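Local coordinates for TIR-NB-LRR type resistance protein RPV1 (Vitis rotundifolia, PDB 5KU7) that probably serves as an intracellular plant immune receptor of the TIR-NB-LRR class, represented by its TIR domain, an alpha/beta fold built on a parallel sheet, at residues Y21-H26 against I99-D104; D9-F14 against L79-K84; E117-Y122 against R132-L137. One frame throughout, in Å; residues are numbered along the deposited sequence.

Contact 1 of 3, residues Y21-H26 against I99-D104; sequences YNFTDH and IFYHVD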
loop_
_atom_site.group_PDB
_atom_site.type_symbol
_atom_site.label_atom_id
_atom_site.label_comp_id
_atom_site.label_asym_id
_atom_site.label_seq_id
_atom_site.Cartn_x
_atom_site.Cartn_y
_atom_site.Cartn_z
ATOM N N TYR A 21 -5.735 0.540 6.329
ATOM C CA TYR A 21 -5.774 1.642 5.405
ATOM C C TYR A 21 -4.829 1.489 4.242
ATOM O O TYR A 21 -4.914 2.250 3.291
ATOM C CB TYR A 21 -5.478 2.946 6.142
ATOM C CG TYR A 21 -6.556 3.254 7.124
ATOM C CD1 TYR A 21 -7.835 3.553 6.692
ATOM C CD2 TYR A 21 -6.319 3.185 8.491
ATOM C CE1 TYR A 21 -8.841 3.821 7.589
ATOM C CE2 TYR A 21 -7.315 3.457 9.396
ATOM C CZ TYR A 21 -8.574 3.770 8.940
ATOM O OH TYR A 21 -9.572 4.031 9.844
ATOM N N ASN A 22 -3.921 0.526 4.307
ATOM C CA ASN A 22 -2.977 0.399 3.205
ATOM C C ASN A 22 -3.107 -0.956 2.514
ATOM O O ASN A 22 -3.923 -1.094 1.593
ATOM C CB ASN A 22 -1.535 0.684 3.685
ATOM C CG ASN A 22 -1.281 0.217 5.115
ATOM O OD1 ASN A 22 -1.296 -0.980 5.412
ATOM N ND2 ASN A 22 -1.002 1.166 5.998
ATOM N N PHE A 23 -2.320 -1.947 2.932
ATOM C CA PHE A 23 -2.249 -3.194 2.172
ATOM C C PHE A 23 -3.598 -3.875 1.948
ATOM O O PHE A 23 -3.982 -4.166 0.807
ATOM C CB PHE A 23 -1.316 -4.204 2.836
ATOM C CG PHE A 23 -1.287 -5.525 2.120
ATOM C CD1 PHE A 23 -0.545 -5.672 0.944
ATOM C CD2 PHE A 23 -2.040 -6.598 2.581
ATOM C CE1 PHE A 23 -0.525 -6.878 0.269
ATOM C CE2 PHE A 23 -2.039 -7.828 1.901
ATOM C CZ PHE A 23 -1.285 -7.973 0.745
ATOM N N THR A 24 -4.320 -4.119 3.028
ATOM C CA THR A 24 -5.574 -4.850 2.923
ATOM C C THR A 24 -6.548 -4.070 2.051
ATOM O O THR A 24 -7.340 -4.655 1.323
ATOM C CB THR A 24 -6.193 -5.105 4.305
ATOM O OG1 THR A 24 -5.261 -5.838 5.118
ATOM C CG2 THR A 24 -7.457 -5.896 4.160
ATOM N N ASP A 25 -6.469 -2.744 2.110
ATOM C CA ASP A 25 -7.315 -1.892 1.264
ATOM C C ASP A 25 -6.993 -2.079 -0.219
ATOM O O ASP A 25 -7.912 -2.288 -1.025
ATOM C CB ASP A 25 -7.156 -0.420 1.655
ATOM C CG ASP A 25 -8.178 0.463 0.996
ATOM O OD1 ASP A 25 -9.329 0.026 0.879
ATOM O OD2 ASP A 25 -7.852 1.586 0.573
ATOM N N HIS A 26 -5.695 -2.039 -0.564
ATOM C CA HIS A 26 -5.236 -2.269 -1.952
ATOM C C HIS A 26 -5.625 -3.682 -2.416
ATOM O O HIS A 26 -6.018 -3.884 -3.573
ATOM C CB HIS A 26 -3.711 -2.067 -2.085
ATOM C CG HIS A 26 -3.262 -0.654 -1.834
ATOM N ND1 HIS A 26 -3.725 0.421 -2.566
ATOM C CD2 HIS A 26 -2.401 -0.143 -0.923
ATOM C CE1 HIS A 26 -3.170 1.533 -2.117
ATOM N NE2 HIS A 26 -2.369 1.218 -1.117
ATOM N N ILE A 99 -2.359 -15.144 3.707
ATOM C CA ILE A 99 -1.286 -14.239 3.339
ATOM C C ILE A 99 -0.488 -13.915 4.575
ATOM O O ILE A 99 -1.043 -13.442 5.565
ATOM C CB ILE A 99 -1.786 -12.903 2.774
ATOM C CG1 ILE A 99 -2.587 -13.123 1.507
ATOM C CG2 ILE A 99 -0.591 -11.968 2.530
ATOM C CD1 ILE A 99 -3.363 -11.911 1.104
ATOM N N PHE A 100 0.806 -14.165 4.517
ATOM C CA PHE A 100 1.666 -13.866 5.634
ATOM C C PHE A 100 2.359 -12.564 5.306
ATOM O O PHE A 100 3.346 -12.543 4.583
ATOM C CB PHE A 100 2.627 -15.027 5.875
ATOM C CG PHE A 100 1.913 -16.363 6.056
ATOM C CD1 PHE A 100 1.355 -16.711 7.288
ATOM C CD2 PHE A 100 1.778 -17.256 4.990
ATOM C CE1 PHE A 100 0.684 -17.931 7.461
ATOM C CE2 PHE A 100 1.107 -18.473 5.149
ATOM C CZ PHE A 100 0.555 -18.815 6.388
ATOM N N TYR A 101 1.794 -11.473 5.815
ATOM C CA TYR A 101 2.210 -10.132 5.438
ATOM C C TYR A 101 3.341 -9.610 6.308
ATOM O O TYR A 101 3.112 -9.091 7.406
ATOM C CB TYR A 101 1.021 -9.159 5.494
ATOM C CG TYR A 101 1.384 -7.781 4.970
ATOM C CD1 TYR A 101 1.676 -7.587 3.617
ATOM C CD2 TYR A 101 1.444 -6.677 5.823
ATOM C CE1 TYR A 101 2.010 -6.334 3.125
ATOM C CE2 TYR A 101 1.799 -5.422 5.344
ATOM C CZ TYR A 101 2.072 -5.259 3.997
ATOM O OH TYR A 101 2.396 -4.026 3.517
ATOM N N HIS A 102 4.564 -9.756 5.798
ATOM C CA HIS A 102 5.775 -9.311 6.483
ATOM C C HIS A 102 5.914 -9.973 7.842
ATOM O O HIS A 102 6.479 -9.393 8.769
ATOM C CB HIS A 102 5.793 -7.789 6.626
ATOM C CG HIS A 102 5.712 -7.065 5.321
ATOM N ND1 HIS A 102 5.587 -5.694 5.233
ATOM C CD2 HIS A 102 5.747 -7.524 4.047
ATOM C CE1 HIS A 102 5.537 -5.343 3.961
ATOM N NE2 HIS A 102 5.631 -6.434 3.221
ATOM N N VAL A 103 5.405 -11.193 7.946
ATOM C CA VAL A 103 5.586 -12.002 9.152
ATOM C C VAL A 103 5.951 -13.402 8.742
ATOM O O VAL A 103 5.548 -13.864 7.675
ATOM C CB VAL A 103 4.322 -12.055 10.037
ATOM C CG1 VAL A 103 3.839 -10.639 10.351
ATOM C CG2 VAL A 103 3.249 -12.853 9.348
ATOM N N ASP A 104 6.737 -14.067 9.579
ATOM C CA ASP A 104 7.186 -15.421 9.301
ATOM C C ASP A 104 6.033 -16.405 9.453
ATOM O O ASP A 104 5.428 -16.483 10.520
ATOM C CB ASP A 104 8.345 -15.782 10.229
ATOM C CG ASP A 104 8.986 -17.117 9.883
ATOM O OD1 ASP A 104 8.269 -18.042 9.438
ATOM O OD2 ASP A 104 10.219 -17.236 10.055
#

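Contact 2 of 3, residues D9-F14 against L79-K84; sequences DVFLSF and LDELVK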
loop_
_atom_site.group_PDB
_atom_site.type_symbol
_atom_site.label_atom_id
_atom_site.label_comp_id
_atom_site.label_asym_id
_atom_site.label_seq_id
_atom_site.Cartn_x
_atom_site.Cartn_y
_atom_site.Cartn_z
ATOM N N ASP A 9 -17.875 -13.734 -2.222
ATOM C CA ASP A 9 -16.856 -14.666 -2.694
ATOM C C ASP A 9 -15.721 -14.783 -1.682
ATOM O O ASP A 9 -15.184 -15.862 -1.444
ATOM C CB ASP A 9 -16.351 -14.219 -4.055
ATOM C CG ASP A 9 -17.437 -14.288 -5.104
ATOM O OD1 ASP A 9 -18.136 -15.324 -5.152
ATOM O OD2 ASP A 9 -17.634 -13.302 -5.841
ATOM N N VAL A 10 -15.382 -13.655 -1.070
ATOM C CA VAL A 10 -14.282 -13.585 -0.126
ATOM C C VAL A 10 -14.622 -12.772 1.124
ATOM O O VAL A 10 -15.165 -11.661 1.046
ATOM C CB VAL A 10 -13.037 -12.967 -0.781
ATOM C CG1 VAL A 10 -11.995 -12.612 0.276
ATOM C CG2 VAL A 10 -12.464 -13.926 -1.815
ATOM N N PHE A 11 -14.307 -13.346 2.280
ATOM C CA PHE A 11 -14.303 -12.596 3.530
ATOM C C PHE A 11 -12.853 -12.234 3.843
ATOM O O PHE A 11 -11.990 -13.113 3.933
ATOM C CB PHE A 11 -14.945 -13.404 4.678
ATOM C CG PHE A 11 -14.905 -12.709 6.010
ATOM C CD1 PHE A 11 -13.811 -12.851 6.849
ATOM C CD2 PHE A 11 -15.965 -11.911 6.430
ATOM C CE1 PHE A 11 -13.764 -12.205 8.083
ATOM C CE2 PHE A 11 -15.929 -11.269 7.666
ATOM C CZ PHE A 11 -14.823 -11.418 8.488
ATOM N N LEU A 12 -12.594 -10.936 3.980
ATOM C CA LEU A 12 -11.270 -10.420 4.306
ATOM C C LEU A 12 -11.024 -10.316 5.803
ATOM O O LEU A 12 -11.557 -9.420 6.451
ATOM C CB LEU A 12 -11.083 -9.033 3.710
ATOM C CG LEU A 12 -10.176 -8.940 2.518
ATOM C CD1 LEU A 12 -10.078 -7.482 2.080
ATOM C CD2 LEU A 12 -8.828 -9.514 2.958
ATOM N N SER A 13 -10.185 -11.191 6.345
ATOM C CA SER A 13 -9.809 -11.095 7.751
ATOM C C SER A 13 -8.432 -10.446 7.894
ATOM O O SER A 13 -7.458 -10.895 7.300
ATOM C CB SER A 13 -9.835 -12.478 8.402
ATOM O OG SER A 13 -9.328 -12.459 9.723
ATOM N N PHE A 14 -8.361 -9.393 8.697
ATOM C CA PHE A 14 -7.146 -8.603 8.826
ATOM C C PHE A 14 -7.131 -7.926 10.187
ATOM O O PHE A 14 -8.162 -7.798 10.843
ATOM C CB PHE A 14 -7.072 -7.556 7.712
ATOM C CG PHE A 14 -8.223 -6.557 7.740
ATOM C CD1 PHE A 14 -9.491 -6.920 7.298
ATOM C CD2 PHE A 14 -8.032 -5.273 8.220
ATOM C CE1 PHE A 14 -10.540 -6.020 7.325
ATOM C CE2 PHE A 14 -9.091 -4.357 8.270
ATOM C CZ PHE A 14 -10.339 -4.726 7.817
ATOM N N LEU A 79 -8.814 -13.379 16.347
ATOM C CA LEU A 79 -8.685 -14.801 16.669
ATOM C C LEU A 79 -10.043 -15.506 16.634
ATOM O O LEU A 79 -10.160 -16.617 16.108
ATOM C CB LEU A 79 -8.003 -14.997 18.032
ATOM C CG LEU A 79 -6.519 -14.649 18.029
ATOM C CD1 LEU A 79 -5.868 -14.924 19.360
ATOM C CD2 LEU A 79 -5.790 -15.411 16.926
ATOM N N ASP A 80 -11.064 -14.873 17.200
ATOM C CA ASP A 80 -12.401 -15.475 17.202
ATOM C C ASP A 80 -12.892 -15.571 15.764
ATOM O O ASP A 80 -13.554 -16.531 15.383
ATOM C CB ASP A 80 -13.370 -14.670 18.066
ATOM C CG ASP A 80 -13.159 -14.908 19.544
ATOM O OD1 ASP A 80 -12.624 -15.984 19.905
ATOM O OD2 ASP A 80 -13.527 -14.027 20.352
ATOM N N GLU A 81 -12.546 -14.557 14.975
ATOM C CA GLU A 81 -12.802 -14.542 13.539
ATOM C C GLU A 81 -12.224 -15.761 12.843
ATOM O O GLU A 81 -12.893 -16.445 12.059
ATOM C CB GLU A 81 -12.193 -13.291 12.918
ATOM C CG GLU A 81 -12.966 -12.744 11.769
ATOM C CD GLU A 81 -12.589 -11.320 11.478
ATOM O OE1 GLU A 81 -11.498 -11.106 10.894
ATOM O OE2 GLU A 81 -13.367 -10.413 11.869
ATOM N N LEU A 82 -10.954 -16.000 13.135
ATOM C CA LEU A 82 -10.199 -17.073 12.523
ATOM C C LEU A 82 -10.748 -18.436 12.879
ATOM O O LEU A 82 -10.747 -19.339 12.043
ATOM C CB LEU A 82 -8.728 -16.992 12.942
ATOM C CG LEU A 82 -7.812 -17.995 12.244
ATOM C CD1 LEU A 82 -7.878 -17.837 10.728
ATOM C CD2 LEU A 82 -6.391 -17.856 12.757
ATOM N N VAL A 83 -11.198 -18.596 14.121
ATOM C CA VAL A 83 -11.795 -19.869 14.557
ATOM C C VAL A 83 -13.047 -20.166 13.748
ATOM O O VAL A 83 -13.234 -21.278 13.269
ATOM C CB VAL A 83 -12.144 -19.866 16.051
ATOM C CG1 VAL A 83 -12.929 -21.126 16.413
ATOM C CG2 VAL A 83 -10.878 -19.765 16.893
ATOM N N LYS A 84 -13.904 -19.161 13.595
ATOM C CA LYS A 84 -15.109 -19.296 12.783
ATOM C C LYS A 84 -14.763 -19.690 11.351
ATOM O O LYS A 84 -15.399 -20.561 10.769
ATOM C CB LYS A 84 -15.905 -17.986 12.762
ATOM C CG LYS A 84 -17.176 -18.086 11.934
ATOM C CD LYS A 84 -18.159 -19.121 12.586
ATOM C CE LYS A 84 -19.443 -19.263 11.774
ATOM N NZ LYS A 84 -20.473 -20.133 12.452
HETATM O O HOH W 1 -11.249 -8.661 10.099
#

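Contact 3 of 3, residues E117-Y122 against R132-L137; sequences EAFAGY and RWRTAL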
loop_
_atom_site.group_PDB
_atom_site.type_symbol
_atom_site.label_atom_id
_atom_site.label_comp_id
_atom_site.label_asym_id
_atom_site.label_seq_id
_atom_site.Cartn_x
_atom_site.Cartn_y
_atom_site.Cartn_z
ATOM N N GLU A 117 4.023 -13.368 21.817
ATOM C CA GLU A 117 3.835 -12.306 22.797
ATOM C C GLU A 117 2.364 -12.075 23.061
ATOM O O GLU A 117 1.961 -11.828 24.197
ATOM C CB GLU A 117 4.484 -11.009 22.323
ATOM C CG GLU A 117 5.997 -11.074 22.187
ATOM C CD GLU A 117 6.551 -9.892 21.415
ATOM O OE1 GLU A 117 5.792 -8.923 21.187
ATOM O OE2 GLU A 117 7.741 -9.931 21.032
ATOM N N ALA A 118 1.566 -12.185 22.004
ATOM C CA ALA A 118 0.122 -12.030 22.099
ATOM C C ALA A 118 -0.431 -12.969 23.157
ATOM O O ALA A 118 -1.088 -12.545 24.114
ATOM C CB ALA A 118 -0.533 -12.295 20.746
ATOM N N PHE A 119 -0.142 -14.252 22.977
ATOM C CA PHE A 119 -0.624 -15.285 23.877
ATOM C C PHE A 119 -0.162 -15.145 25.309
ATOM O O PHE A 119 -0.871 -15.569 26.224
ATOM C CB PHE A 119 -0.221 -16.650 23.340
ATOM C CG PHE A 119 -1.096 -17.111 22.233
ATOM C CD1 PHE A 119 -0.917 -16.626 20.955
ATOM C CD2 PHE A 119 -2.145 -17.973 22.484
ATOM C CE1 PHE A 119 -1.740 -17.025 19.932
ATOM C CE2 PHE A 119 -2.974 -18.377 21.469
ATOM C CZ PHE A 119 -2.774 -17.904 20.186
ATOM N N ALA A 120 1.013 -14.562 25.516
ATOM C CA ALA A 120 1.467 -14.312 26.877
ATOM C C ALA A 120 0.413 -13.482 27.611
ATOM O O ALA A 120 0.015 -13.821 28.725
ATOM C CB ALA A 120 2.810 -13.610 26.884
ATOM N N GLY A 121 -0.085 -12.439 26.950
ATOM C CA GLY A 121 -1.078 -11.563 27.543
ATOM C C GLY A 121 -2.435 -12.216 27.753
ATOM O O GLY A 121 -3.216 -11.776 28.600
ATOM N N TYR A 122 -2.712 -13.287 27.016
ATOM C CA TYR A 122 -4.004 -13.965 27.139
ATOM C C TYR A 122 -4.051 -14.909 28.341
ATOM O O TYR A 122 -5.131 -15.267 28.818
ATOM C CB TYR A 122 -4.316 -14.742 25.859
ATOM C CG TYR A 122 -4.597 -13.837 24.685
ATOM C CD1 TYR A 122 -5.225 -12.612 24.868
ATOM C CD2 TYR A 122 -4.213 -14.189 23.404
ATOM C CE1 TYR A 122 -5.478 -11.769 23.803
ATOM C CE2 TYR A 122 -4.456 -13.344 22.327
ATOM C CZ TYR A 122 -5.092 -12.138 22.537
ATOM O OH TYR A 122 -5.345 -11.300 21.479
ATOM N N ARG A 132 -8.186 -23.402 21.253
ATOM C CA ARG A 132 -8.830 -23.337 19.938
ATOM C C ARG A 132 -8.227 -22.222 19.076
ATOM O O ARG A 132 -8.248 -22.284 17.839
ATOM C CB ARG A 132 -10.341 -23.166 20.090
ATOM C CG ARG A 132 -10.998 -24.436 20.626
ATOM C CD ARG A 132 -12.501 -24.467 20.444
ATOM N NE ARG A 132 -12.851 -24.493 19.029
ATOM C CZ ARG A 132 -14.032 -24.872 18.557
ATOM N NH1 ARG A 132 -14.978 -25.300 19.388
ATOM N NH2 ARG A 132 -14.252 -24.855 17.249
ATOM N N TRP A 133 -7.701 -21.199 19.748
ATOM C CA TRP A 133 -7.022 -20.095 19.088
ATOM C C TRP A 133 -5.719 -20.609 18.489
ATOM O O TRP A 133 -5.427 -20.370 17.316
ATOM C CB TRP A 133 -6.741 -18.955 20.071
ATOM C CG TRP A 133 -7.886 -18.021 20.311
ATOM C CD1 TRP A 133 -9.033 -17.913 19.575
ATOM C CD2 TRP A 133 -7.996 -17.055 21.367
ATOM N NE1 TRP A 133 -9.851 -16.940 20.111
ATOM C CE2 TRP A 133 -9.235 -16.400 21.210
ATOM C CE3 TRP A 133 -7.165 -16.680 22.430
ATOM C CZ2 TRP A 133 -9.662 -15.392 22.078
ATOM C CZ3 TRP A 133 -7.594 -15.674 23.293
ATOM C CH2 TRP A 133 -8.829 -15.046 23.111
ATOM N N ARG A 134 -4.947 -21.323 19.309
ATOM C CA ARG A 134 -3.672 -21.894 18.882
ATOM C C ARG A 134 -3.898 -22.875 17.741
ATOM O O ARG A 134 -3.108 -22.963 16.801
ATOM C CB ARG A 134 -2.968 -22.612 20.041
ATOM C CG ARG A 134 -2.579 -21.712 21.203
ATOM C CD ARG A 134 -1.460 -22.328 22.040
ATOM N NE ARG A 134 -0.214 -21.615 21.775
ATOM C CZ ARG A 134 0.350 -20.737 22.599
ATOM N NH1 ARG A 134 -0.203 -20.480 23.781
ATOM N NH2 ARG A 134 1.481 -20.127 22.242
ATOM N N THR A 135 -4.983 -23.628 17.841
ATOM C CA THR A 135 -5.315 -24.604 16.821
ATOM C C THR A 135 -5.662 -23.917 15.497
ATOM O O THR A 135 -5.202 -24.327 14.428
ATOM C CB THR A 135 -6.477 -25.491 17.279
ATOM O OG1 THR A 135 -6.003 -26.390 18.284
ATOM C CG2 THR A 135 -7.035 -26.292 16.125
ATOM N N ALA A 136 -6.455 -22.856 15.574
ATOM C CA ALA A 136 -6.894 -22.153 14.370
ATOM C C ALA A 136 -5.724 -21.463 13.637
ATOM O O ALA A 136 -5.677 -21.446 12.401
ATOM C CB ALA A 136 -7.968 -21.159 14.716
ATOM N N LEU A 137 -4.794 -20.894 14.402
ATOM C CA LEU A 137 -3.591 -20.297 13.827
ATOM C C LEU A 137 -2.757 -21.360 13.133
ATOM O O LEU A 137 -2.387 -21.210 11.969
ATOM C CB LEU A 137 -2.753 -19.601 14.900
ATOM C CG LEU A 137 -3.303 -18.281 15.429
ATOM C CD1 LEU A 137 -2.490 -17.821 16.633
ATOM C CD2 LEU A 137 -3.319 -17.212 14.332
#

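Contact 1 of 3, residues Y21-H26 against I99-D104
The F23 ring has Y101 over one face and I99 at its edge: CE1 of Y101 lies 3.4 Å from F23 CD1, and CD1 of I99 comes near the ring plane 4.4 Å from F23 CE2. The Y101 ring is layered in turn, with F23 on one face and ND1 of H102 over the opposite one. This cluster belongs to the parallel alpha/beta fold of the TIR domain and joins the first turn of helix 23-33 to the C-terminal end of strand 95-101. With centroids 4.3 Å apart and planes at 25°, the two rings form an offset stack, the two side chains lying alongside one another and running opposite ways. Both have CG trans to the main-chain nitrogen (chi1 177° for F23, -174° for Y101), which carries each ring out toward the other element. F23 CB adds a CH-pi contact, 4.2 Å from the Y101 ring centroid. Helix 154-175 also packs against F23, through E154 and I158, and E154 OE1 is hydrogen-bonded to Y101 OH. The same first turn of helix 23-33 also faces the second subunit, where H26 stacks on H26 of that chain, as in the AE interface of plant TIR domains. Just ahead of the stacked ring, F23 N donates to N22 OD1 at 2.9 Å, lying in the carbonyl plane.

Contact 2 of 3, residues D9-F14 against L79-K84
In S13 the OG is trans to the main-chain nitrogen (chi1 173°) and in F11 the CG is placed likewise (chi1 177°), while the E81 chain is extended beyond CG, so that its carboxylate arrives between the two strand side chains. S13 OG donates to E81 OE1 at 2.8 Å, using the lone pair of OE1 that points away from OE2. The carboxylate also abuts the rim of the F11 ring: E81 CD lies in the ring plane, 3.7 Å from both F11 CE1 and F11 CZ. Ring and carboxylate planes stand 82° apart, so this is an edge contact and not a stack. A water adds to the grip on OE1, donating to E81 OE1 at 2.6 Å and accepting from F14 N at a longer 3.3 Å. Thus OE1 receives at least two hydrogen bonds, one from a side chain and one through a bridge to the strand backbone. S13 OG has a further hydrogen-bond partner in Y72 OH, which ties the site to the loop ahead of helix 76-91.

The closest backbone approach is S13 to E81, 7.4 Å between CA atoms. Residue alternation sends F11 and S13 toward helix 76-91, whereas L12 points away and packs on helix 23-33. A malonic acid molecule about 5 Å from the F14 side chain probably came from the crystallisation liquor, though such molecules often mark pockets. A parallel-sheet strand sandwiched between helices on both faces is the arrangement of the doubly wound, flavodoxin-like TIR fold.

Contact 3 of 3, residues E117-Y122 against R132-L137
Helical segments 117-122 and 132-137 run nearly antiparallel, their axes 12.3 Å apart at closest approach and their N-to-C directions at 165°. That spacing is wide for two helices, and large side chains fill it. F119 is the centrepiece: with CG trans to its own carbonyl carbon (chi1 -78°), its ring reaches across to three residues of the second helix. R134 lies over one face, where CG is 3.4 Å from F119 CE2 and NH1 is 3.4 Å from F119 CD2. The R134 chain bends at chi3, laying the guanidinium over the ring toward F119 CB. R134 CZ sits 4.2 Å from the F119 ring centroid, an off-centre cation-pi contact with the two planes tilted by 36°. The charged group is further anchored by a hydrogen bond between R134 NE and Q111 OE1. At the ring edge, L137 CD1 lies near the plane, 3.5 Å from F119 CE1, and W133 CB approaches obliquely.

One turn further on, Y122 and W133 form an edge-to-face aromatic pair. The indole turns its six-membered edge toward the phenol face, with W133 CZ3 3.7 Å from Y122 CD2 and ring centroids 4.9 Å apart. The opposite face of Y122 is met by O of A118, a turn earlier in the same helix. The polar ends are fixed outside the pair: Y122 OH bonds to O of A73, and W133 NE1 to OD1 of D80. The two helices, linked by a short connection, thus form an antiparallel helical hairpin that packs through Y122, W133 and L137 onto helix 76-91 of the TIR domain.

Contacts 1 and 2 both reach the parallel sheet, from helices on its two faces, and they touch where T24 packs against L12 and F14. Contact 3 lies farther out, its centre about 15 Å from that of the chain, and holds no strand; it meets contact 2 through helix 76-91, where L79 packs on Y122 and L82 on L137. All three bury most of their touching residues, but the chemistry shifts. Contact 2, nearest the centre, is polar, with a carboxylate, a hydroxyl and a water. Contact 1 is aromatic stacking close to the subunit interface. Contact 3 combines aromatic packing with a partly exposed arginine at its margin.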